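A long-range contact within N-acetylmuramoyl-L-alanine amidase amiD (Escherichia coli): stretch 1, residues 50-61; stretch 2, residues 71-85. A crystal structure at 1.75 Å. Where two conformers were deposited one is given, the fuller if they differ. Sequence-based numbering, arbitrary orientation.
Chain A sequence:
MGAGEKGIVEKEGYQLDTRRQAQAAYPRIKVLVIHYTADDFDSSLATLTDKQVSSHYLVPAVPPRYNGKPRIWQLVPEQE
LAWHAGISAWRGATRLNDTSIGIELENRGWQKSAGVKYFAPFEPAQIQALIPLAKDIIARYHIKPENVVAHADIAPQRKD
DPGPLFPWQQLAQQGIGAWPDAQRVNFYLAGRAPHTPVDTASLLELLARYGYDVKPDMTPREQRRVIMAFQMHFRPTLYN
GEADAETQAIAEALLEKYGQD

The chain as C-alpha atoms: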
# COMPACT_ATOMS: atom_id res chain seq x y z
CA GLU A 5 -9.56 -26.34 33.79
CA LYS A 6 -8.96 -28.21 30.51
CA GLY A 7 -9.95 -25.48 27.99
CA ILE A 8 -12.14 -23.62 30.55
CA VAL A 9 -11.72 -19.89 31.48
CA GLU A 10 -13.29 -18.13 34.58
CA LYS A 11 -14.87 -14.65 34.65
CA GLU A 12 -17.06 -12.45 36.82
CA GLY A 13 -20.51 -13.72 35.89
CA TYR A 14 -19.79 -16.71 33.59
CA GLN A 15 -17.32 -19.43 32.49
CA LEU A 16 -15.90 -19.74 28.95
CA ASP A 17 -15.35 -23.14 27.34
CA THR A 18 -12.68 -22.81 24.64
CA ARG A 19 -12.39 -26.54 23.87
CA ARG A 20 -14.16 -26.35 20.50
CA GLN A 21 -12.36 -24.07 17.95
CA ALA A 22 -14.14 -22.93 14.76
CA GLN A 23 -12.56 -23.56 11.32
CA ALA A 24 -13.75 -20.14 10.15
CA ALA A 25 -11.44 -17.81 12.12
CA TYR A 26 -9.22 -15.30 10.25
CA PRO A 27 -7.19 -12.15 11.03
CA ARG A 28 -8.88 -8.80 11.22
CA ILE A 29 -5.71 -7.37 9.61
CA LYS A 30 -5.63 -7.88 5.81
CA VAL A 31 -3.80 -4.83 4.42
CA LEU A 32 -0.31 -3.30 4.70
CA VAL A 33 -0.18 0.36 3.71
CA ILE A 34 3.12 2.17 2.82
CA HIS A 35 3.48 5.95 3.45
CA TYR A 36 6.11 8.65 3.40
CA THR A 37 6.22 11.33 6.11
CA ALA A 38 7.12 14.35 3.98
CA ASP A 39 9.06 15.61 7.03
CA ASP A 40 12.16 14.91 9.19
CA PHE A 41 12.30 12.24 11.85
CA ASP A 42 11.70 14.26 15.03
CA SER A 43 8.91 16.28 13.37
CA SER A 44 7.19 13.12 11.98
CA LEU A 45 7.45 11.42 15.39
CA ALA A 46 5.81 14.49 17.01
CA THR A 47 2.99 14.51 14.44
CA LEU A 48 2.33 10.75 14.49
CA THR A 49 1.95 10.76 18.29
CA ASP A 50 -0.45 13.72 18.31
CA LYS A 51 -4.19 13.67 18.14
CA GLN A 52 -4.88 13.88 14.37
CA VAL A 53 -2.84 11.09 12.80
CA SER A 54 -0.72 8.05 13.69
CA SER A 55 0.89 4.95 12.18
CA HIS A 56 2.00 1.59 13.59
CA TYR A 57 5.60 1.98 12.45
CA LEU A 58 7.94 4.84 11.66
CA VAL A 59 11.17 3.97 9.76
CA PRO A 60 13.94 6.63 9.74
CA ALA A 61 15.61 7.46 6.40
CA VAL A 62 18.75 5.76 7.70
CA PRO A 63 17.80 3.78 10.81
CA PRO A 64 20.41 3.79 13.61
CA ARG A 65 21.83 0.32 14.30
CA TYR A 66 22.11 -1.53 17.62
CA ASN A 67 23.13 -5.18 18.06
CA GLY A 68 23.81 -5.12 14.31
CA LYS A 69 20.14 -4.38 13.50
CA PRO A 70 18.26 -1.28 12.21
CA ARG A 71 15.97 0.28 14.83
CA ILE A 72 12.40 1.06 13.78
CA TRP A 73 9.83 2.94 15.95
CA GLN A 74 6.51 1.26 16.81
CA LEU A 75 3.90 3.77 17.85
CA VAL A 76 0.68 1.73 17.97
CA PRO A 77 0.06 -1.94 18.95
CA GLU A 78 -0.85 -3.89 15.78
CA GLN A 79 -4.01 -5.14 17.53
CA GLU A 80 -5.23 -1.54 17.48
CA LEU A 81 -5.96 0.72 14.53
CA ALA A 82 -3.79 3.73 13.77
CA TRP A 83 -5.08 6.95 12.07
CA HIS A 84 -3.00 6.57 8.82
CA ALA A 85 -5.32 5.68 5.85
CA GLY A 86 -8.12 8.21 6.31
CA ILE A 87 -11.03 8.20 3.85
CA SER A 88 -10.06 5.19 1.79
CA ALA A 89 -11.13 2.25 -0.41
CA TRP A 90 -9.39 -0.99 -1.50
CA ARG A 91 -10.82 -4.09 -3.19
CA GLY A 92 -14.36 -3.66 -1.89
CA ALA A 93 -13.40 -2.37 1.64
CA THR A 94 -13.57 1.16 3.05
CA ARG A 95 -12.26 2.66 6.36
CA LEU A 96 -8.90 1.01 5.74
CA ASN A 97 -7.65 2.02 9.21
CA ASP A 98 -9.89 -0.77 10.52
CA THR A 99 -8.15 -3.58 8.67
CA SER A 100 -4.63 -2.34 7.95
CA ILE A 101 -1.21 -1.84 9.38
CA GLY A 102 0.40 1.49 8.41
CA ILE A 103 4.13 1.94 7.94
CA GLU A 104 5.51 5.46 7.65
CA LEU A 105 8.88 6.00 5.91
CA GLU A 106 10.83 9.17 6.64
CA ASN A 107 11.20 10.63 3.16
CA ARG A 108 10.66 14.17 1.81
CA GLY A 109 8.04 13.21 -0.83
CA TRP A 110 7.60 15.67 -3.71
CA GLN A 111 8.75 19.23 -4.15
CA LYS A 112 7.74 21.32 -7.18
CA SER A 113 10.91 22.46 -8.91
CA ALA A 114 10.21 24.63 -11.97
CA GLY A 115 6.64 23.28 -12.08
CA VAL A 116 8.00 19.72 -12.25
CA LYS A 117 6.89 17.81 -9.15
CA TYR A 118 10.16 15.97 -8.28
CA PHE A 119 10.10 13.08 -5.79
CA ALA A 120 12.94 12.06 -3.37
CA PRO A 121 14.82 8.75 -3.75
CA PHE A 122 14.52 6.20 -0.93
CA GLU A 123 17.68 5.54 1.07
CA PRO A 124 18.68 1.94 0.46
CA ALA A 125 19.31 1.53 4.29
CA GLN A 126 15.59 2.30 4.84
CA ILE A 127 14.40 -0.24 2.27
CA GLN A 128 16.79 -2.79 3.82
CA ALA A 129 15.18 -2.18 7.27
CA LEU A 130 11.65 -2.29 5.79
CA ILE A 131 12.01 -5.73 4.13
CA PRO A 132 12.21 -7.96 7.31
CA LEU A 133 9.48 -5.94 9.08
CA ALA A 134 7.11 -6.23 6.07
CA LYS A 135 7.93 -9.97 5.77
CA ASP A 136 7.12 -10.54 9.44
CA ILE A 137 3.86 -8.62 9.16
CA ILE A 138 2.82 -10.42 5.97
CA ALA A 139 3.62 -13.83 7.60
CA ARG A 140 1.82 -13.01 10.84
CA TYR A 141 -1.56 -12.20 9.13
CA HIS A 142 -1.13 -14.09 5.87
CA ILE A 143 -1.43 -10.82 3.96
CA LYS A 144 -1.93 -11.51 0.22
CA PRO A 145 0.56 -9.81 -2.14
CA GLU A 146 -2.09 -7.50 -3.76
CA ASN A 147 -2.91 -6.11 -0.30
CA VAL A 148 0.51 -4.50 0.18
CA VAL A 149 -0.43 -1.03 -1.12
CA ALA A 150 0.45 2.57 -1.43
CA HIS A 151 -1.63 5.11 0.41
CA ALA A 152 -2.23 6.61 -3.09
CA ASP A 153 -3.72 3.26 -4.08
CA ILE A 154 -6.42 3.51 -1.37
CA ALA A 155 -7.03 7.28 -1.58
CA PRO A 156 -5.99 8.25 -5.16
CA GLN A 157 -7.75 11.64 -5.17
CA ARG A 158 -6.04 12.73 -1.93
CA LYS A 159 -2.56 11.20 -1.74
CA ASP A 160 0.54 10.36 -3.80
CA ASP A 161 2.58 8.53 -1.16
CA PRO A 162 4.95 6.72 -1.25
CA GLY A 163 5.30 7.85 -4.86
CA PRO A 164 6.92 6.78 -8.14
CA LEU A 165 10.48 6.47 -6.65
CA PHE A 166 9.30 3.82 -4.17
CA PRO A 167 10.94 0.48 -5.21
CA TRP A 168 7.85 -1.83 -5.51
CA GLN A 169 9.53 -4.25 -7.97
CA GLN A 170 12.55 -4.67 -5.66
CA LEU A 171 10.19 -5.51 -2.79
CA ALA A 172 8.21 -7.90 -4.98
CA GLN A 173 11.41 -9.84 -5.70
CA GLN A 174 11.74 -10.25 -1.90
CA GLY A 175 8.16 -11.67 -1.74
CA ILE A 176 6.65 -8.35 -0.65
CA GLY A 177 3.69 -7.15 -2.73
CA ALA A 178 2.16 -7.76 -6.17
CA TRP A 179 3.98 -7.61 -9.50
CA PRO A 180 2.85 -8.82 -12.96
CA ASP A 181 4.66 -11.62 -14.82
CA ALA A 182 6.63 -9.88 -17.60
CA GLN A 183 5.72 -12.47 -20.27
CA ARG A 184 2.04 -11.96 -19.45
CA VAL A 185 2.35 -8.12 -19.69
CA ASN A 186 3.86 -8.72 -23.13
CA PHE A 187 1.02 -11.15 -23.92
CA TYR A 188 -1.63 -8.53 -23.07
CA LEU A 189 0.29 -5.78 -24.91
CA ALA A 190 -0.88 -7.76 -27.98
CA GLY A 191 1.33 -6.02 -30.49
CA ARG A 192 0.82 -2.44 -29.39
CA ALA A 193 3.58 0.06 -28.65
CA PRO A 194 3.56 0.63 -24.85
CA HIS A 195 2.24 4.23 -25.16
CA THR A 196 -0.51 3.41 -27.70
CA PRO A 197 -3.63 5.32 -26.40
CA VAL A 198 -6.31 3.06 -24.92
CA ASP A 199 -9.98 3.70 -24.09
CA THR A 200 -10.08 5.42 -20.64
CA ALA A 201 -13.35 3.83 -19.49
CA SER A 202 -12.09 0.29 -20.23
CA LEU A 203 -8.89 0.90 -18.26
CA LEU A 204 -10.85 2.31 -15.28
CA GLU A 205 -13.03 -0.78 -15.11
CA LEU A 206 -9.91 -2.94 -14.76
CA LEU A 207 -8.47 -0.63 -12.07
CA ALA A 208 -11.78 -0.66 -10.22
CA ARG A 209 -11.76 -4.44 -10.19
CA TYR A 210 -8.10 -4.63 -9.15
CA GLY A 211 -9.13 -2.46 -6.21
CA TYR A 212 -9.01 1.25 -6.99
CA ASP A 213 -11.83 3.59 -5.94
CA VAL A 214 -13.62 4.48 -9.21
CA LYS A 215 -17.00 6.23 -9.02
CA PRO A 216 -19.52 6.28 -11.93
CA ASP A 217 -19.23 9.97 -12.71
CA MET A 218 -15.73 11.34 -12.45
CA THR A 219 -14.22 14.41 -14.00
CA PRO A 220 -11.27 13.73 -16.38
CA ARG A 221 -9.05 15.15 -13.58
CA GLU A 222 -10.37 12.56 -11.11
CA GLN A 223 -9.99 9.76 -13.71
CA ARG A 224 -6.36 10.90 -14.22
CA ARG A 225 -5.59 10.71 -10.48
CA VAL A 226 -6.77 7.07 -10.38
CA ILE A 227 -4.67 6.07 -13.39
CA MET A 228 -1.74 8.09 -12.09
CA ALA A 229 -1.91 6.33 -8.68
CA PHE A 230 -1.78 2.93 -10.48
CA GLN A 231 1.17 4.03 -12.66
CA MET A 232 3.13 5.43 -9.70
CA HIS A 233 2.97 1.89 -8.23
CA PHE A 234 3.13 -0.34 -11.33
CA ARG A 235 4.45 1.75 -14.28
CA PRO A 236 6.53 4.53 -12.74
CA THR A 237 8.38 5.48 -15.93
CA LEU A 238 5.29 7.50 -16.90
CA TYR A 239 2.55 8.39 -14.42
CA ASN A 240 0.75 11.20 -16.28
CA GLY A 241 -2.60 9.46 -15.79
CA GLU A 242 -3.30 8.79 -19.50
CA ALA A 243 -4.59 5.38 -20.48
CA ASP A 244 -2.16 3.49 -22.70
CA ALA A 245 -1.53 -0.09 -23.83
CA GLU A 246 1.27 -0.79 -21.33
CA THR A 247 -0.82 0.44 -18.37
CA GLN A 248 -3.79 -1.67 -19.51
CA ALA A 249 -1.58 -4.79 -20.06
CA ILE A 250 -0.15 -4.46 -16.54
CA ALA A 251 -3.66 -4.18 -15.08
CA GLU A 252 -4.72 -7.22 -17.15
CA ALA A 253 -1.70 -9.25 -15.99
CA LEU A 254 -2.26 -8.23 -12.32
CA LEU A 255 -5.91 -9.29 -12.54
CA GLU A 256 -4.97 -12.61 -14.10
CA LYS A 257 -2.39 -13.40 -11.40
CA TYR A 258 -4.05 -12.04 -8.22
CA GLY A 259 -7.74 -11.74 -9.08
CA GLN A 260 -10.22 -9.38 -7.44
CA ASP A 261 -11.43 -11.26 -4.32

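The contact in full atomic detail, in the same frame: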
# COMPACT_ATOMS: atom_id res chain seq x y z
N ASP A 50 0.51 12.69 17.94
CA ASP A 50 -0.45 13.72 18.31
C ASP A 50 -1.87 13.21 18.10
O ASP A 50 -2.12 11.99 17.99
CB ASP A 50 -0.22 15.04 17.55
CG ASP A 50 -0.23 16.27 18.49
OD1 ASP A 50 0.61 16.31 19.42
OD2 ASP A 50 -1.05 17.21 18.29
N LYS A 51 -2.82 14.12 18.04
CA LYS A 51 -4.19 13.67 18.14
C LYS A 51 -4.96 13.66 16.81
O LYS A 51 -6.16 13.39 16.80
CB LYS A 51 -4.91 14.36 19.31
CG LYS A 51 -4.57 15.82 19.50
CD LYS A 51 -5.64 16.71 18.89
CE LYS A 51 -5.58 18.12 19.48
NZ LYS A 51 -6.95 18.49 19.98
N GLN A 52 -4.26 13.89 15.70
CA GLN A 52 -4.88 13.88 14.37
C GLN A 52 -4.50 12.66 13.53
O GLN A 52 -5.33 12.11 12.82
CB GLN A 52 -4.57 15.19 13.63
CG GLN A 52 -5.25 16.41 14.27
CD GLN A 52 -4.91 17.71 13.58
OE1 GLN A 52 -5.36 17.97 12.46
NE2 GLN A 52 -4.14 18.56 14.26
N VAL A 53 -3.25 12.23 13.59
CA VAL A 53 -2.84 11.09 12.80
C VAL A 53 -1.83 10.23 13.56
O VAL A 53 -1.17 10.70 14.46
CB VAL A 53 -2.34 11.51 11.38
CG1 VAL A 53 -1.47 12.76 11.44
CG2 VAL A 53 -1.59 10.38 10.70
N SER A 54 -1.76 8.95 13.21
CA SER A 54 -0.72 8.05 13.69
C SER A 54 -0.41 6.94 12.68
O SER A 54 -1.09 6.79 11.65
CB SER A 54 -1.13 7.42 15.02
OG SER A 54 -2.25 6.54 14.82
N SER A 55 0.64 6.17 12.95
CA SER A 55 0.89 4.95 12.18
C SER A 55 1.44 3.92 13.14
O SER A 55 1.90 4.27 14.25
CB SER A 55 1.89 5.20 11.04
OG SER A 55 3.13 5.65 11.56
N HIS A 56 1.44 2.65 12.74
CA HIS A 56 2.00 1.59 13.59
C HIS A 56 3.51 1.62 13.65
O HIS A 56 4.08 1.43 14.72
CB HIS A 56 1.54 0.23 13.16
CG HIS A 56 0.06 0.07 13.17
ND1 HIS A 56 -0.75 0.37 12.09
CD2 HIS A 56 -0.78 -0.36 14.16
CE1 HIS A 56 -2.01 0.13 12.41
NE2 HIS A 56 -2.05 -0.31 13.66
N TYR A 57 4.14 1.90 12.51
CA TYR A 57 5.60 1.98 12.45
C TYR A 57 6.09 3.26 11.78
O TYR A 57 5.44 3.85 10.90
CB TYR A 57 6.16 0.73 11.76
CG TYR A 57 5.76 -0.57 12.39
CD1 TYR A 57 6.50 -1.09 13.45
CD2 TYR A 57 4.66 -1.28 11.93
CE1 TYR A 57 6.15 -2.29 14.04
CE2 TYR A 57 4.27 -2.50 12.52
CZ TYR A 57 5.05 -2.98 13.58
OH TYR A 57 4.80 -4.15 14.23
N LEU A 58 7.22 3.73 12.27
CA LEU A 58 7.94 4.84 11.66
C LEU A 58 9.41 4.43 11.42
O LEU A 58 10.16 4.12 12.39
CB LEU A 58 7.86 6.10 12.55
CG LEU A 58 8.66 7.36 12.16
CD1 LEU A 58 8.24 7.96 10.79
CD2 LEU A 58 8.50 8.42 13.25
N VAL A 59 9.82 4.39 10.15
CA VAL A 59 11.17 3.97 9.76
C VAL A 59 12.01 5.22 9.41
O VAL A 59 11.65 5.93 8.47
CB VAL A 59 11.17 3.00 8.54
CG1 VAL A 59 12.60 2.40 8.37
CG2 VAL A 59 10.11 1.84 8.77
N PRO A 60 13.11 5.48 10.15
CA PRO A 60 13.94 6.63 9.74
C PRO A 60 14.50 6.44 8.32
O PRO A 60 14.56 5.33 7.80
CB PRO A 60 15.08 6.64 10.78
CG PRO A 60 14.63 5.85 11.91
CD PRO A 60 13.70 4.80 11.32
N ALA A 61 14.97 7.52 7.72
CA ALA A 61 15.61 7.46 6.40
C ALA A 61 16.83 6.56 6.42
O ALA A 61 17.08 5.84 5.46
CB ALA A 61 16.03 8.86 5.97
N ARG A 71 17.03 0.02 13.86
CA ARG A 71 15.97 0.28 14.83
C ARG A 71 14.83 1.02 14.13
O ARG A 71 15.03 2.02 13.45
CB ARG A 71 16.49 1.07 16.05
CG ARG A 71 15.43 1.56 17.05
CD ARG A 71 16.03 2.23 18.26
NE ARG A 71 16.70 1.27 19.17
CZ ARG A 71 17.27 1.59 20.33
NH1 ARG A 71 17.31 2.85 20.76
NH2 ARG A 71 17.84 0.64 21.06
N ILE A 72 13.63 0.49 14.32
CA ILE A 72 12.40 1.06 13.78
C ILE A 72 11.47 1.40 14.96
O ILE A 72 11.46 0.68 15.96
CB ILE A 72 11.70 0.00 12.85
CG1 ILE A 72 12.57 -0.32 11.63
CG2 ILE A 72 10.31 0.46 12.40
CD1 ILE A 72 12.09 -1.57 10.85
N TRP A 73 10.69 2.48 14.85
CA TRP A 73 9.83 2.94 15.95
C TRP A 73 8.44 2.36 15.77
O TRP A 73 7.91 2.40 14.68
CB TRP A 73 9.80 4.48 16.00
CG TRP A 73 10.89 5.05 16.90
CD1 TRP A 73 10.72 5.58 18.13
CD2 TRP A 73 12.29 5.10 16.62
NE1 TRP A 73 11.93 6.00 18.64
CE2 TRP A 73 12.91 5.72 17.73
CE3 TRP A 73 13.09 4.71 15.53
CZ2 TRP A 73 14.30 5.92 17.81
CZ3 TRP A 73 14.48 4.92 15.60
CH2 TRP A 73 15.07 5.53 16.74
N GLN A 74 7.91 1.73 16.83
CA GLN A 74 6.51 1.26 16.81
C GLN A 74 5.70 2.15 17.73
O GLN A 74 6.05 2.35 18.90
CB GLN A 74 6.35 -0.25 17.11
CG GLN A 74 4.85 -0.71 17.18
CD GLN A 74 4.61 -2.17 17.43
OE1 GLN A 74 3.49 -2.67 17.19
NE2 GLN A 74 5.61 -2.87 17.91
N LEU A 75 4.64 2.73 17.17
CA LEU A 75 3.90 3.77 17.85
C LEU A 75 2.55 3.28 18.34
O LEU A 75 1.96 3.90 19.21
CB LEU A 75 3.70 4.97 16.90
CG LEU A 75 4.95 5.60 16.30
CD1 LEU A 75 4.55 6.70 15.35
CD2 LEU A 75 5.90 6.18 17.39
N VAL A 76 2.05 2.20 17.74
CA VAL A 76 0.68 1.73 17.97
C VAL A 76 0.70 0.21 17.92
O VAL A 76 1.26 -0.33 16.97
CB VAL A 76 -0.37 2.27 16.93
CG1 VAL A 76 -1.80 1.60 17.15
CG2 VAL A 76 -0.47 3.81 16.96
N PRO A 77 0.17 -0.46 18.97
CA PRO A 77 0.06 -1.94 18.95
C PRO A 77 -0.74 -2.36 17.71
O PRO A 77 -1.70 -1.69 17.35
CB PRO A 77 -0.70 -2.28 20.23
CG PRO A 77 -0.46 -1.11 21.15
CD PRO A 77 -0.43 0.09 20.21
N GLU A 78 -0.30 -3.45 17.06
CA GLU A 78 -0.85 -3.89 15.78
C GLU A 78 -2.30 -4.29 15.97
O GLU A 78 -3.06 -4.23 15.02
CB GLU A 78 -0.07 -5.10 15.21
CG GLU A 78 1.35 -4.82 14.71
CD GLU A 78 2.00 -6.02 13.97
OE1 GLU A 78 1.49 -7.16 14.10
OE2 GLU A 78 3.03 -5.81 13.29
N GLN A 79 -2.65 -4.71 17.20
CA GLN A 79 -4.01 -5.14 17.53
C GLN A 79 -4.98 -3.97 17.40
O GLN A 79 -6.16 -4.16 17.27
CB GLN A 79 -4.07 -5.64 18.98
CG GLN A 79 -4.15 -4.49 20.00
CD GLN A 79 -3.59 -4.79 21.36
OE1 GLN A 79 -2.94 -3.93 21.97
NE2 GLN A 79 -3.82 -6.00 21.85
N GLU A 80 -4.44 -2.76 17.50
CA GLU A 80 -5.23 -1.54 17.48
C GLU A 80 -5.09 -0.87 16.13
O GLU A 80 -4.08 -1.03 15.45
CB GLU A 80 -4.78 -0.60 18.59
CG GLU A 80 -5.23 -1.05 19.99
CD GLU A 80 -5.20 0.09 20.94
OE1 GLU A 80 -6.28 0.44 21.47
OE2 GLU A 80 -4.10 0.65 21.14
N LEU A 81 -6.11 -0.12 15.72
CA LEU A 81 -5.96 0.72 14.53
C LEU A 81 -5.23 2.03 14.80
O LEU A 81 -5.32 2.62 15.90
CB LEU A 81 -7.33 0.97 13.87
CG LEU A 81 -8.41 1.79 14.56
CD1 LEU A 81 -8.08 3.26 14.35
CD2 LEU A 81 -9.76 1.47 13.95
N ALA A 82 -4.50 2.46 13.77
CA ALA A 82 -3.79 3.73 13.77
C ALA A 82 -4.54 4.62 12.78
O ALA A 82 -5.24 4.09 11.92
CB ALA A 82 -2.33 3.51 13.33
N TRP A 83 -4.44 5.94 12.93
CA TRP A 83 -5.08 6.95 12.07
C TRP A 83 -4.16 7.37 10.90
O TRP A 83 -3.62 8.49 10.88
CB TRP A 83 -5.53 8.15 12.90
CG TRP A 83 -6.86 7.96 13.62
CD1 TRP A 83 -7.61 6.83 13.69
CD2 TRP A 83 -7.56 8.96 14.39
NE1 TRP A 83 -8.75 7.06 14.43
CE2 TRP A 83 -8.73 8.36 14.89
CE3 TRP A 83 -7.28 10.30 14.73
CZ2 TRP A 83 -9.67 9.08 15.67
CZ3 TRP A 83 -8.20 11.01 15.47
CH2 TRP A 83 -9.37 10.40 15.95
N HIS A 84 -3.94 6.42 9.96
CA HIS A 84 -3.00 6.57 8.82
C HIS A 84 -3.62 6.58 7.41
O HIS A 84 -3.11 7.24 6.50
CB HIS A 84 -1.86 5.51 8.89
CG HIS A 84 -2.33 4.11 8.61
ND1 HIS A 84 -2.26 3.55 7.36
CD2 HIS A 84 -2.96 3.20 9.40
CE1 HIS A 84 -2.79 2.33 7.39
NE2 HIS A 84 -3.23 2.10 8.62
N ALA A 85 -4.69 5.83 7.19
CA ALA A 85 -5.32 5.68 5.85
C ALA A 85 -6.31 6.80 5.52
O ALA A 85 -6.45 7.21 4.34
CB ALA A 85 -6.04 4.32 5.74

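A polar group can be buried cheaply only if its hydrogen-bonding capacity is met, and the pairing of residues 50-61 with 71-85 in the amidase AmiD shows how main chain and side chains share that task. The contact buries 1021 Å², summed over both sides.

At its centre lies a short antiparallel ladder. Leu-58 and Trp-73 form a hydrogen-bonded pair: Leu-58 N donates to Trp-73 O at 2.8 Å, and Trp-73 N returns the bond to Leu-58 O at 3.0 Å. The next rung comes from Leu-75 N, which donates to His-56 O at 2.8 Å. Between these bonds Tyr-57 faces Gln-74 as a non-hydrogen-bonded pair, with CA atoms 4.5 Å apart, and the alpha carbons supplement the acceptors already in use: Tyr-57 CA lies 3.2 Å from Trp-73 O, and Gln-74 CA 3.2 Å from His-56 O.

Where the ladder ends, side chains take over. The m rotamer of His-56 carries its imidazole to the second stretch, where NE2 donates to Glu-80 O at 2.8 Å with a nearly straight geometry. Glu-80 closes a type I turn that begins at Pro-77, and Glu-80 N is bonded to Pro-77 O at 2.9 Å, so the histidine clasps a turn already internally braced. ND1 is satisfied elsewhere in the structure. A histidine suits this site because its ring edge serves polar partners while one face accepts a methyl: Ala-82 CB sits 3.7 Å from the ring centroid, almost along the normal.

Tyr-57, also m, reaches the same turn, its OH donating to Glu-78 OE2 at 2.6 Å. The carboxylate has further partners elsewhere.

Farther along, Ser-54 uses both backbone and side chain. Its N donates to Trp-83 O at 3.0 Å, while its OG, in the p rotamer, accepts from Trp-83 N at 3.0 Å; a short hydroxyl thus stands in for a main-chain acceptor. Ser-55 turns its CB away from the partner stretch and bonds locally, OG to Tyr-57 O at 3.0 Å.

Apolar groups fill the spaces between these bonds. Ile-72 CG2 packs 3.9 Å from Val-59 CG2 and 4.2 Å from Tyr-57 CB, and Pro-60 CG lies 3.8 Å from Trp-73 CZ3. Leu-58 and Trp-73 share a face of the sheet, their CB atoms 4.3 Å apart.

The accounting has one exception. Ser-55 O is buried without a polar partner; Leu-75 CB, at 3.3 Å from this oxygen, is its closest neighbour across the contact.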